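Local coordinates for protein leucine aminopeptidase (Fimbriiglobus ruber, PDB 7D1B) that probably converts N-terminal glutamine of peptides to pyroglutamate, as a zinc-binding glutaminyl cyclase of the M28 peptidase family, at residues 115-120 with 179-184; 124-129 with 224-229; 173-178 with 332-337; 79-84 with 162-167; 210-215 with 288-293. All blocks are in the same frame, centred on the assembly; numbering follows the deposited sequence. Where two conformers were deposited one is given.

Interaction 1 of 5, residues 115-120 with 179-184; sequences ASWFPD and VDFVLF
W117 and F181 meet as an edge-to-face (T-shaped) aromatic pair on one face of the central mixed sheet of this M28 fold, where strand 108-117 runs antiparallel to strand 178-184. W117 CG, anti to the carbonyl carbon and beside the backbone N (chi1 -51°), starts the indole on the F181 side. NE1 then lies over the centre of the F181 ring, 3.3 Å above its plane, with the two ring planes at 67°. Next to them A115 CB lies 4.1 Å from F181 CB, and helix 153-167 packs on the same side through A167, M163 and L166. Just past the strand the chain turns, and the F118 ring takes W117 CB over the centre of one face while F118 CE2 at its edge lies 4.0 Å from V179 CG2. On the other face, in the S116 conformer described, one of two and so less certain, OG donates to D180 OD1 over 2.7 Å from above the carboxylate plane. D180 OD1 also makes a salt bridge with R124. S116 and D180 form the non-hydrogen-bonded pair between two hydrogen-bonded ones, A115 with F181 and W117 with V179. In the latter, V179 N gives to W117 O at 3.1 Å, almost straight at 173°.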
# COMPACT_ATOMS: atom_id res chain seq x y z
N ALA A 115 -5.91 -4.18 9.55
CA ALA A 115 -7.31 -3.84 9.81
C ALA A 115 -8.16 -4.82 9.00
O ALA A 115 -8.15 -4.79 7.77
CB ALA A 115 -7.62 -2.40 9.43
N SER A 116 -8.87 -5.70 9.70
CA SER A 116 -9.54 -6.84 9.09
C SER A 116 -11.04 -6.60 9.01
O SER A 116 -11.67 -6.16 9.98
CB SER A 116 -9.29 -8.11 9.89
OG SER A 116 -7.97 -8.56 9.81
N TRP A 117 -11.59 -6.98 7.86
CA TRP A 117 -13.01 -6.91 7.55
C TRP A 117 -13.49 -8.30 7.15
O TRP A 117 -12.81 -9.03 6.41
CB TRP A 117 -13.25 -5.97 6.35
CG TRP A 117 -12.60 -4.62 6.47
CD1 TRP A 117 -11.40 -4.25 5.94
CD2 TRP A 117 -13.10 -3.47 7.17
NE1 TRP A 117 -11.12 -2.93 6.24
CE2 TRP A 117 -12.16 -2.43 7.00
CE3 TRP A 117 -14.27 -3.22 7.92
CZ2 TRP A 117 -12.35 -1.15 7.53
CZ3 TRP A 117 -14.44 -1.95 8.46
CH2 TRP A 117 -13.49 -0.93 8.25
N PHE A 118 -14.69 -8.66 7.62
CA PHE A 118 -15.40 -9.88 7.23
C PHE A 118 -14.64 -11.12 7.71
O PHE A 118 -14.03 -11.84 6.92
CB PHE A 118 -15.68 -9.95 5.71
CG PHE A 118 -15.97 -8.60 5.06
CD1 PHE A 118 -16.91 -7.70 5.60
CD2 PHE A 118 -15.27 -8.23 3.93
CE1 PHE A 118 -17.13 -6.46 5.00
CE2 PHE A 118 -15.50 -6.99 3.31
CZ PHE A 118 -16.43 -6.12 3.85
N PRO A 119 -14.67 -11.39 9.01
CA PRO A 119 -13.82 -12.47 9.54
C PRO A 119 -14.26 -13.87 9.13
O PRO A 119 -13.43 -14.78 9.13
CB PRO A 119 -13.90 -12.28 11.06
CG PRO A 119 -15.21 -11.55 11.27
CD PRO A 119 -15.33 -10.63 10.08
N ASP A 120 -15.53 -14.08 8.81
CA ASP A 120 -16.04 -15.44 8.63
C ASP A 120 -15.95 -15.82 7.15
O ASP A 120 -16.95 -15.91 6.43
CB ASP A 120 -17.49 -15.53 9.11
CG ASP A 120 -17.92 -16.92 9.37
OD1 ASP A 120 -17.18 -17.84 8.95
OD2 ASP A 120 -18.99 -17.09 9.99
N VAL A 179 -11.35 -9.26 3.73
CA VAL A 179 -10.46 -8.21 3.24
C VAL A 179 -9.62 -7.71 4.40
O VAL A 179 -10.17 -7.22 5.39
CB VAL A 179 -11.23 -7.04 2.58
CG1 VAL A 179 -10.24 -5.97 2.09
CG2 VAL A 179 -12.06 -7.54 1.42
N ASP A 180 -8.30 -7.82 4.27
CA ASP A 180 -7.37 -7.29 5.25
C ASP A 180 -6.63 -6.10 4.65
O ASP A 180 -6.01 -6.23 3.59
CB ASP A 180 -6.37 -8.35 5.70
CG ASP A 180 -7.04 -9.44 6.49
OD1 ASP A 180 -8.03 -9.12 7.18
OD2 ASP A 180 -6.63 -10.61 6.41
N PHE A 181 -6.73 -4.95 5.31
CA PHE A 181 -5.89 -3.80 5.00
C PHE A 181 -4.60 -4.01 5.79
O PHE A 181 -4.64 -4.12 7.02
CB PHE A 181 -6.55 -2.51 5.50
CG PHE A 181 -7.78 -2.07 4.73
CD1 PHE A 181 -8.29 -2.78 3.64
CD2 PHE A 181 -8.42 -0.90 5.12
CE1 PHE A 181 -9.43 -2.31 2.95
CE2 PHE A 181 -9.55 -0.43 4.43
CZ PHE A 181 -10.05 -1.13 3.35
N VAL A 182 -3.47 -4.11 5.10
CA VAL A 182 -2.20 -4.39 5.75
C VAL A 182 -1.26 -3.22 5.49
O VAL A 182 -1.00 -2.87 4.33
CB VAL A 182 -1.59 -5.73 5.28
CG1 VAL A 182 -0.27 -5.99 6.00
CG2 VAL A 182 -2.59 -6.88 5.49
N LEU A 183 -0.75 -2.63 6.57
CA LEU A 183 0.21 -1.54 6.51
C LEU A 183 1.57 -2.08 6.96
O LEU A 183 1.73 -2.51 8.11
CB LEU A 183 -0.25 -0.38 7.40
CG LEU A 183 -1.48 0.30 6.78
CD1 LEU A 183 -2.23 1.05 7.84
CD2 LEU A 183 -1.05 1.19 5.64
N PHE A 184 2.52 -2.08 6.03
CA PHE A 184 3.86 -2.59 6.29
C PHE A 184 4.77 -1.50 6.84
O PHE A 184 4.94 -0.44 6.22
CB PHE A 184 4.51 -3.11 5.01
CG PHE A 184 3.75 -4.22 4.34
CD1 PHE A 184 3.44 -5.41 5.00
CD2 PHE A 184 3.35 -4.09 3.01
CE1 PHE A 184 2.76 -6.43 4.35
CE2 PHE A 184 2.68 -5.11 2.36
CZ PHE A 184 2.38 -6.27 3.03

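Interaction 2 of 5, residues 124-129 with 224-229; sequences RLIVCS and YRYTGA
The Y226 ring is gripped on both faces: I126, crossing it at about a right angle, sets CD1 3.6 Å above the centre of one face, and Y224 CE1 lies over the opposite face nearer the rim. R124 crosses Y224 obliquely, with R124 CD 3.4 Å above one face of the Y224 ring and offset toward the rim, in a CH-pi contact. A bend at chi3 (70°) swings NE off the line of the chain; the guanidinium stands 73° from the Y224 ring, and its NH2 bonds to W117 O. Y226 OH hydrogen-bonds to D180 OD2. An alanine in place of Y226, lacking ring and hydroxyl, would probably open a gap between I126 CD1 and Y224 and leave D180 OD2 short of a partner. The backbones run parallel, joined by bonds such as I126 N to G228 O at 2.9 Å. Strand 123-130 lies between 178-184 and 225-232, with L125 facing helix 320-336 and I126 facing F211 of helix 206-218 on the other side of the sheet.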
# COMPACT_ATOMS: atom_id res chain seq x y z
N ARG A 124 -9.29 -14.87 1.74
CA ARG A 124 -9.10 -13.48 2.09
C ARG A 124 -8.23 -12.79 1.06
O ARG A 124 -7.28 -13.38 0.53
CB ARG A 124 -8.46 -13.33 3.48
CG ARG A 124 -9.21 -14.04 4.60
CD ARG A 124 -8.69 -13.68 6.02
NE ARG A 124 -9.03 -12.30 6.36
CZ ARG A 124 -10.26 -11.88 6.66
NH1 ARG A 124 -11.27 -12.74 6.74
NH2 ARG A 124 -10.46 -10.58 6.86
N LEU A 125 -8.56 -11.53 0.78
CA LEU A 125 -7.75 -10.64 -0.03
C LEU A 125 -7.03 -9.65 0.87
O LEU A 125 -7.52 -9.30 1.95
CB LEU A 125 -8.62 -9.86 -1.01
CG LEU A 125 -9.39 -10.66 -2.05
CD1 LEU A 125 -10.16 -9.71 -2.96
CD2 LEU A 125 -8.49 -11.58 -2.86
N ILE A 126 -5.91 -9.14 0.37
CA ILE A 126 -5.15 -8.08 1.02
C ILE A 126 -5.17 -6.83 0.15
O ILE A 126 -4.94 -6.90 -1.06
CB ILE A 126 -3.69 -8.53 1.23
CG1 ILE A 126 -3.63 -9.68 2.25
CG2 ILE A 126 -2.82 -7.34 1.63
CD1 ILE A 126 -2.34 -10.45 2.20
N VAL A 127 -5.41 -5.68 0.78
CA VAL A 127 -5.08 -4.38 0.23
C VAL A 127 -3.97 -3.86 1.12
O VAL A 127 -4.14 -3.80 2.34
CB VAL A 127 -6.29 -3.42 0.25
CG1 VAL A 127 -5.86 -2.04 -0.23
CG2 VAL A 127 -7.44 -3.98 -0.58
N CYS A 128 -2.82 -3.50 0.53
CA CYS A 128 -1.66 -3.20 1.36
C CYS A 128 -0.92 -1.96 0.86
O CYS A 128 -1.09 -1.50 -0.27
CB CYS A 128 -0.74 -4.43 1.54
SG CYS A 128 -0.04 -5.10 0.04
N SER A 129 -0.06 -1.46 1.75
CA SER A 129 0.74 -0.27 1.49
C SER A 129 1.82 -0.26 2.56
O SER A 129 1.58 -0.76 3.66
CB SER A 129 -0.12 0.98 1.67
OG SER A 129 0.61 2.17 1.46
N TYR A 224 -8.21 -19.97 6.89
CA TYR A 224 -8.39 -19.25 5.64
C TYR A 224 -7.08 -19.32 4.86
O TYR A 224 -6.04 -19.69 5.41
CB TYR A 224 -8.77 -17.77 5.88
CG TYR A 224 -7.68 -17.00 6.62
CD1 TYR A 224 -6.61 -16.42 5.94
CD2 TYR A 224 -7.72 -16.89 8.01
CE1 TYR A 224 -5.62 -15.75 6.64
CE2 TYR A 224 -6.73 -16.23 8.70
CZ TYR A 224 -5.69 -15.65 8.01
OH TYR A 224 -4.71 -14.99 8.71
N ARG A 225 -7.14 -18.93 3.60
CA ARG A 225 -5.95 -18.69 2.80
C ARG A 225 -6.07 -17.33 2.13
O ARG A 225 -7.17 -16.89 1.80
CB ARG A 225 -5.77 -19.75 1.72
CG ARG A 225 -5.54 -21.14 2.24
CD ARG A 225 -4.19 -21.26 2.96
NE ARG A 225 -3.89 -22.62 3.40
CZ ARG A 225 -4.28 -23.13 4.56
NH1 ARG A 225 -4.99 -22.39 5.41
NH2 ARG A 225 -3.97 -24.38 4.88
N TYR A 226 -4.93 -16.68 1.92
CA TYR A 226 -4.88 -15.44 1.14
C TYR A 226 -4.84 -15.79 -0.34
O TYR A 226 -3.91 -16.47 -0.79
CB TYR A 226 -3.66 -14.61 1.52
CG TYR A 226 -3.81 -13.86 2.82
CD1 TYR A 226 -4.85 -12.94 2.99
CD2 TYR A 226 -2.88 -14.01 3.85
CE1 TYR A 226 -5.00 -12.24 4.17
CE2 TYR A 226 -3.01 -13.29 5.03
CZ TYR A 226 -4.06 -12.39 5.18
OH TYR A 226 -4.20 -11.68 6.35
N THR A 227 -5.81 -15.31 -1.10
CA THR A 227 -5.90 -15.65 -2.51
C THR A 227 -5.41 -14.54 -3.42
O THR A 227 -5.28 -14.77 -4.64
CB THR A 227 -7.33 -16.05 -2.87
OG1 THR A 227 -8.20 -14.99 -2.47
CG2 THR A 227 -7.73 -17.35 -2.13
N GLY A 228 -5.12 -13.36 -2.89
CA GLY A 228 -4.61 -12.28 -3.72
C GLY A 228 -4.33 -11.07 -2.86
O GLY A 228 -4.92 -10.89 -1.78
N ALA A 229 -3.43 -10.22 -3.38
CA ALA A 229 -3.04 -9.00 -2.70
C ALA A 229 -2.79 -7.91 -3.72
O ALA A 229 -2.19 -8.16 -4.76
CB ALA A 229 -1.77 -9.21 -1.88

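Interaction 3 of 5, residues 173-178 with 332-337; sequences VPSNVG and GWIQIQ
The irregular run 173-178 passes beside the last turn of helix 320-336, S175 CA coming within 5.2 Å of Q335 CA. S175 OG touches I334 CG2 at 3.4 Å. With OG anti to the backbone N (chi1 179°), the hydroxyl also gives a 2.7 Å bond to V177 O, in the carbonyl plane and on a lone pair. An alanine at S175 would probably cost V177 O that donor and open a small gap beside I334 CG2. N176 ND2 gives to Q337 O at 2.9 Å; the bond lies in the carbonyl plane, and the oxygen is close to the amide plane of N176. V177 CG1 packs 3.7 Å from Q337 CB, while the bent Q337 chain turns NE2 back to W333 O. Waters fill in the polar seam: one lies between P174 O and Q335 O, another accepts from N176 N near I334 O and Q337 O. Here the loop closing a beta-alpha-beta crossover, from strand 123-130 through helix 153-167 into strand 178-184, is pinned against the chain's C-terminal helix.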
# COMPACT_ATOMS: atom_id res chain seq x y z
N VAL A 173 -20.09 -3.06 2.05
CA VAL A 173 -19.65 -3.73 0.82
C VAL A 173 -20.00 -5.21 0.90
O VAL A 173 -19.61 -5.88 1.88
CB VAL A 173 -18.13 -3.56 0.61
CG1 VAL A 173 -17.68 -4.37 -0.60
CG2 VAL A 173 -17.79 -2.08 0.45
N PRO A 174 -20.69 -5.77 -0.10
CA PRO A 174 -20.92 -7.22 -0.12
C PRO A 174 -19.67 -7.91 -0.64
O PRO A 174 -19.12 -7.53 -1.69
CB PRO A 174 -22.10 -7.38 -1.08
CG PRO A 174 -21.99 -6.20 -2.00
CD PRO A 174 -21.36 -5.08 -1.22
N SER A 175 -19.21 -8.93 0.08
CA SER A 175 -17.96 -9.58 -0.30
C SER A 175 -17.98 -11.05 0.05
O SER A 175 -18.21 -11.41 1.21
CB SER A 175 -16.79 -8.93 0.43
OG SER A 175 -15.60 -9.60 0.05
N ASN A 176 -17.65 -11.90 -0.92
CA ASN A 176 -17.51 -13.32 -0.67
C ASN A 176 -16.15 -13.70 -0.10
O ASN A 176 -15.91 -14.89 0.15
CB ASN A 176 -17.78 -14.09 -1.96
CG ASN A 176 -19.17 -13.84 -2.48
OD1 ASN A 176 -20.13 -13.77 -1.69
ND2 ASN A 176 -19.30 -13.67 -3.78
N VAL A 177 -15.28 -12.73 0.12
CA VAL A 177 -13.94 -12.93 0.64
C VAL A 177 -13.71 -12.02 1.84
O VAL A 177 -14.32 -10.95 1.97
CB VAL A 177 -12.87 -12.67 -0.44
CG1 VAL A 177 -12.95 -13.74 -1.53
CG2 VAL A 177 -13.00 -11.28 -1.03
N GLY A 178 -12.81 -12.42 2.72
CA GLY A 178 -12.32 -11.49 3.71
C GLY A 178 -11.48 -10.41 3.06
O GLY A 178 -10.94 -10.61 1.97
N GLY A 332 -14.29 -2.96 -6.63
CA GLY A 332 -14.86 -3.83 -7.65
C GLY A 332 -14.19 -5.19 -7.67
O GLY A 332 -14.86 -6.23 -7.75
N TRP A 333 -12.86 -5.21 -7.56
CA TRP A 333 -12.10 -6.44 -7.45
C TRP A 333 -12.60 -7.30 -6.29
O TRP A 333 -12.82 -8.51 -6.43
CB TRP A 333 -10.62 -6.07 -7.28
CG TRP A 333 -9.70 -7.22 -6.95
CD1 TRP A 333 -9.49 -8.36 -7.68
CD2 TRP A 333 -8.82 -7.29 -5.83
NE1 TRP A 333 -8.54 -9.15 -7.05
CE2 TRP A 333 -8.11 -8.51 -5.92
CE3 TRP A 333 -8.57 -6.44 -4.73
CZ2 TRP A 333 -7.15 -8.89 -4.98
CZ3 TRP A 333 -7.62 -6.82 -3.79
CH2 TRP A 333 -6.92 -8.04 -3.91
N ILE A 334 -12.82 -6.67 -5.14
CA ILE A 334 -13.35 -7.39 -3.98
C ILE A 334 -14.72 -7.99 -4.29
O ILE A 334 -14.97 -9.17 -4.01
CB ILE A 334 -13.40 -6.46 -2.75
CG1 ILE A 334 -11.98 -6.19 -2.26
CG2 ILE A 334 -14.28 -7.03 -1.65
CD1 ILE A 334 -11.85 -4.90 -1.42
N GLN A 335 -15.62 -7.20 -4.87
CA GLN A 335 -17.00 -7.63 -5.06
C GLN A 335 -17.12 -8.74 -6.09
O GLN A 335 -18.05 -9.54 -5.99
CB GLN A 335 -17.86 -6.46 -5.50
CG GLN A 335 -18.13 -5.44 -4.42
CD GLN A 335 -18.72 -4.20 -5.03
OE1 GLN A 335 -19.93 -4.13 -5.30
NE2 GLN A 335 -17.87 -3.23 -5.33
N ILE A 336 -16.24 -8.80 -7.09
CA ILE A 336 -16.40 -9.80 -8.14
C ILE A 336 -15.90 -11.18 -7.73
O ILE A 336 -16.13 -12.15 -8.46
CB ILE A 336 -15.81 -9.38 -9.51
CG1 ILE A 336 -14.28 -9.30 -9.44
CG2 ILE A 336 -16.45 -8.08 -10.00
CD1 ILE A 336 -13.64 -9.00 -10.78
N GLN A 337 -15.20 -11.30 -6.61
CA GLN A 337 -14.73 -12.62 -6.19
C GLN A 337 -15.91 -13.54 -5.91
O GLN A 337 -16.88 -13.16 -5.26
CB GLN A 337 -13.88 -12.54 -4.92
CG GLN A 337 -12.67 -11.61 -5.05
CD GLN A 337 -11.79 -11.97 -6.24
OE1 GLN A 337 -11.28 -13.09 -6.32
NE2 GLN A 337 -11.64 -11.04 -7.17
O HOH W 1 -19.84 -9.48 -3.65
O HOH W 2 -16.99 -11.00 -3.46

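Interaction 4 of 5, residues 79-84 with 162-167; sequences EVLTKH and LMMELA
H84 NE2 donates to M164 O over 2.8 Å, a nearly straight bond. The oxygen lies in the ring plane of the imidazole, at its edge, but the ring reaches the carbonyl from the flank: the C=O...N angle is just 112°. CG anti to the backbone N (chi1 -178°) carries the ring off helix 72-87 toward helix 153-167. M164 serves the same ring twice. Its carbonyl takes the N-H, and its side chain, turned at chi3 (78°), places CE 3.8 Å above one face, offset toward the rim, in a CH-pi contact. The sulfur sits farther off and oblique to the ring. These two holds, one in the plane and one over a face, would probably limit how far the imidazole can rotate. L81 crosses the methionine at about a right angle, with L81 CD2 3.6 Å from both M164 CG and M164 SD, while A167 CB lies 4.1 Å from H84 NE2. Y57 of helix 51-63 adds an edge-to-face contact with the H84 ring and also touches M164. The axes of the two short segments, nearly parallel, pass 10.8 Å apart, so long side chains do the bridging. Both helices lie on one face of the sheet, next to L183 and F181 of strand 178-184, as part of one helical layer of the alpha/beta/alpha sandwich seen in M28 enzymes.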
# COMPACT_ATOMS: atom_id res chain seq x y z
N GLU A 79 -1.57 5.21 16.21
CA GLU A 79 -2.74 5.53 17.04
C GLU A 79 -3.88 6.09 16.19
O GLU A 79 -5.04 5.69 16.34
CB GLU A 79 -2.35 6.52 18.13
CG GLU A 79 -1.35 5.93 19.12
CD GLU A 79 -0.71 6.94 20.07
OE1 GLU A 79 -0.84 8.17 19.84
OE2 GLU A 79 -0.06 6.50 21.04
N VAL A 80 -3.55 7.03 15.30
CA VAL A 80 -4.56 7.64 14.43
C VAL A 80 -5.25 6.57 13.60
O VAL A 80 -6.49 6.51 13.51
CB VAL A 80 -3.91 8.71 13.54
CG1 VAL A 80 -4.86 9.14 12.44
CG2 VAL A 80 -3.45 9.91 14.37
N LEU A 81 -4.46 5.71 12.96
CA LEU A 81 -5.02 4.69 12.08
C LEU A 81 -5.83 3.67 12.86
O LEU A 81 -6.91 3.25 12.41
CB LEU A 81 -3.91 4.01 11.29
CG LEU A 81 -3.25 4.92 10.25
CD1 LEU A 81 -1.97 4.30 9.74
CD2 LEU A 81 -4.17 5.22 9.07
N THR A 82 -5.32 3.23 14.01
CA THR A 82 -6.03 2.22 14.79
C THR A 82 -7.39 2.74 15.21
O THR A 82 -8.41 2.05 15.04
CB THR A 82 -5.20 1.81 16.01
OG1 THR A 82 -3.98 1.20 15.56
CG2 THR A 82 -5.96 0.83 16.91
N LYS A 83 -7.43 3.97 15.74
CA LYS A 83 -8.70 4.54 16.18
C LYS A 83 -9.66 4.72 15.01
O LYS A 83 -10.86 4.43 15.12
CB LYS A 83 -8.45 5.88 16.86
CG LYS A 83 -9.70 6.59 17.34
CD LYS A 83 -9.38 7.94 17.96
CE LYS A 83 -10.63 8.63 18.48
NZ LYS A 83 -10.31 9.92 19.15
N HIS A 84 -9.14 5.15 13.85
CA HIS A 84 -10.00 5.36 12.69
C HIS A 84 -10.62 4.04 12.23
O HIS A 84 -11.85 3.94 12.03
CB HIS A 84 -9.14 5.95 11.58
CG HIS A 84 -9.91 6.25 10.35
ND1 HIS A 84 -10.72 7.36 10.23
CD2 HIS A 84 -10.03 5.57 9.19
CE1 HIS A 84 -11.29 7.35 9.04
NE2 HIS A 84 -10.89 6.28 8.39
N LEU A 162 -5.91 6.22 1.49
CA LEU A 162 -6.99 5.59 0.74
C LEU A 162 -7.66 4.53 1.58
O LEU A 162 -8.88 4.39 1.54
CB LEU A 162 -6.48 5.04 -0.59
CG LEU A 162 -7.58 4.36 -1.44
CD1 LEU A 162 -8.76 5.30 -1.72
CD2 LEU A 162 -7.00 3.86 -2.76
N MET A 163 -6.89 3.77 2.38
CA MET A 163 -7.51 2.83 3.31
C MET A 163 -8.41 3.56 4.30
O MET A 163 -9.50 3.07 4.63
CB MET A 163 -6.45 2.04 4.08
CG MET A 163 -5.66 1.07 3.26
SD MET A 163 -4.34 0.43 4.28
CE MET A 163 -3.44 -0.54 3.07
N MET A 164 -7.97 4.73 4.80
CA MET A 164 -8.83 5.50 5.70
C MET A 164 -10.14 5.88 5.02
O MET A 164 -11.21 5.80 5.63
CB MET A 164 -8.10 6.75 6.18
CG MET A 164 -6.95 6.46 7.12
SD MET A 164 -6.09 7.96 7.68
CE MET A 164 -7.25 8.53 8.91
N GLU A 165 -10.08 6.29 3.75
CA GLU A 165 -11.31 6.61 3.02
C GLU A 165 -12.17 5.36 2.84
O GLU A 165 -13.38 5.37 3.11
CB GLU A 165 -11.02 7.28 1.68
CG GLU A 165 -12.27 7.46 0.82
CD GLU A 165 -13.35 8.33 1.47
OE1 GLU A 165 -12.99 9.14 2.35
OE2 GLU A 165 -14.54 8.19 1.08
N LEU A 166 -11.56 4.27 2.37
CA LEU A 166 -12.31 3.04 2.12
C LEU A 166 -12.99 2.54 3.37
O LEU A 166 -14.09 1.96 3.30
CB LEU A 166 -11.37 1.95 1.58
CG LEU A 166 -10.87 2.13 0.15
CD1 LEU A 166 -9.83 1.06 -0.17
CD2 LEU A 166 -12.02 2.07 -0.84
N ALA A 167 -12.37 2.74 4.53
CA ALA A 167 -12.96 2.27 5.78
C ALA A 167 -14.35 2.83 6.04
O ALA A 167 -15.13 2.19 6.73
CB ALA A 167 -12.03 2.61 6.94

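Interaction 5 of 5, residues 210-215 with 288-293; sequences HFANGY and IALNEA
The F211 ring meets L290 at a slant, F211 CD2 lying 3.8 Å from L290 CD2 and F211 CE2 only slightly farther. F211 CG is anti to the backbone N (chi1 179°), which swings the ring out from its helix to where this methyl meets it. The Y215 ring presents its edge to A293, with Y215 CE2 4.3 Å from A293 O; its hydroxyl oxygen is hydrogen-bonded to Y226 N. Between the two aromatics A212 sits at the closest point, its CB 3.3 Å from A289 O and in contact with the methyl groups of both A289 and A293. Three alanines facing each other let helices 206-218 and 287-292 come together with their segment axes 8.6 Å apart and only 14° from parallel. Both belong to the helical layer on the side of the sheet away from helix 153-167, and they rest on it through F211, which touches I114 of strand 108-117, and L290, which touches A229 of strand 225-232. No hydrogen bond joins the two segments. A293 is the first residue to leave helical geometry, and its CB also lies 4.0 Å from A212 O.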
# COMPACT_ATOMS: atom_id res chain seq x y z
N HIS A 210 8.36 -9.78 6.99
CA HIS A 210 7.88 -10.31 8.27
C HIS A 210 6.47 -10.88 8.12
O HIS A 210 6.17 -11.99 8.59
CB HIS A 210 7.90 -9.21 9.33
CG HIS A 210 7.47 -9.69 10.68
ND1 HIS A 210 8.33 -10.33 11.54
CD2 HIS A 210 6.27 -9.63 11.31
CE1 HIS A 210 7.68 -10.65 12.64
NE2 HIS A 210 6.43 -10.24 12.53
N PHE A 211 5.59 -10.12 7.47
CA PHE A 211 4.22 -10.56 7.28
C PHE A 211 4.17 -11.85 6.48
O PHE A 211 3.47 -12.80 6.84
CB PHE A 211 3.45 -9.46 6.56
CG PHE A 211 2.01 -9.81 6.29
CD1 PHE A 211 1.02 -9.52 7.21
CD2 PHE A 211 1.66 -10.45 5.11
CE1 PHE A 211 -0.31 -9.88 6.95
CE2 PHE A 211 0.33 -10.79 4.83
CZ PHE A 211 -0.65 -10.51 5.77
N ALA A 212 4.91 -11.90 5.36
CA ALA A 212 4.87 -13.06 4.50
C ALA A 212 5.43 -14.28 5.21
O ALA A 212 4.87 -15.38 5.11
CB ALA A 212 5.64 -12.79 3.22
N ASN A 213 6.54 -14.12 5.94
CA ASN A 213 7.10 -15.24 6.68
C ASN A 213 6.13 -15.74 7.74
O ASN A 213 6.02 -16.95 7.97
CB ASN A 213 8.41 -14.84 7.34
CG ASN A 213 9.53 -14.73 6.36
OD1 ASN A 213 9.47 -15.31 5.28
ND2 ASN A 213 10.56 -13.98 6.72
N GLY A 214 5.43 -14.82 8.42
CA GLY A 214 4.47 -15.24 9.43
C GLY A 214 3.34 -16.04 8.83
O GLY A 214 2.88 -17.04 9.40
N TYR A 215 2.88 -15.63 7.64
CA TYR A 215 1.85 -16.37 6.95
C TYR A 215 2.35 -17.76 6.56
O TYR A 215 1.66 -18.76 6.78
CB TYR A 215 1.38 -15.61 5.71
CG TYR A 215 0.34 -16.34 4.91
CD1 TYR A 215 -0.95 -16.55 5.42
CD2 TYR A 215 0.63 -16.82 3.64
CE1 TYR A 215 -1.91 -17.22 4.69
CE2 TYR A 215 -0.33 -17.49 2.89
CZ TYR A 215 -1.59 -17.69 3.42
OH TYR A 215 -2.57 -18.32 2.68
N ILE A 288 6.82 -8.38 -3.45
CA ILE A 288 7.72 -9.49 -3.73
C ILE A 288 7.60 -10.56 -2.66
O ILE A 288 7.45 -11.75 -2.96
CB ILE A 288 9.17 -8.99 -3.85
CG1 ILE A 288 9.29 -7.95 -4.97
CG2 ILE A 288 10.14 -10.16 -4.02
CD1 ILE A 288 9.06 -8.50 -6.35
N ALA A 289 7.64 -10.16 -1.39
CA ALA A 289 7.58 -11.15 -0.32
C ALA A 289 6.26 -11.90 -0.35
O ALA A 289 6.21 -13.10 -0.06
CB ALA A 289 7.77 -10.49 1.03
N LEU A 290 5.17 -11.21 -0.71
CA LEU A 290 3.86 -11.85 -0.79
C LEU A 290 3.83 -12.90 -1.90
O LEU A 290 3.42 -14.04 -1.66
CB LEU A 290 2.76 -10.79 -0.99
CG LEU A 290 2.69 -9.69 0.07
CD1 LEU A 290 1.57 -8.73 -0.28
CD2 LEU A 290 2.46 -10.27 1.44
N ASN A 291 4.31 -12.54 -3.09
CA ASN A 291 4.38 -13.52 -4.17
C ASN A 291 5.24 -14.71 -3.78
O ASN A 291 4.89 -15.87 -4.07
CB ASN A 291 4.94 -12.87 -5.44
CG ASN A 291 3.88 -12.09 -6.21
OD1 ASN A 291 2.89 -12.66 -6.68
ND2 ASN A 291 4.09 -10.78 -6.35
N GLU A 292 6.37 -14.46 -3.09
CA GLU A 292 7.25 -15.56 -2.71
C GLU A 292 6.59 -16.48 -1.70
O GLU A 292 6.96 -17.66 -1.62
CB GLU A 292 8.58 -14.99 -2.22
CG GLU A 292 9.39 -14.41 -3.40
CD GLU A 292 10.72 -13.81 -3.02
OE1 GLU A 292 11.00 -13.67 -1.82
OE2 GLU A 292 11.50 -13.47 -3.95
N ALA A 293 5.63 -15.98 -0.93
CA ALA A 293 4.84 -16.79 -0.01
C ALA A 293 3.65 -17.44 -0.69
O ALA A 293 2.82 -18.05 0.00
CB ALA A 293 4.39 -15.96 1.19

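Interactions 1 and 2 lie side by side in the one mixed sheet, their centres 8 Å apart, and meet where strands 178-184 and 123-130 are neighbours. Interaction 3 sits at the end of that region, about 13 Å from interaction 1 between centres, where the loop into strand 178-184 meets the C-terminal helix. Interactions 4 and 5 lie on opposite faces of the sheet, centres 23 Å apart with no touch, so sheet and two helical layers form a sandwich. Along the chain interactions 1, 2 and 3 cross one another, interaction 4 closes before interaction 3 opens, and interaction 5 nests inside the loop closed by interaction 3. Helix 153-167 contains D155 and strand 178-184 leads toward E188, two of the zinc ligands.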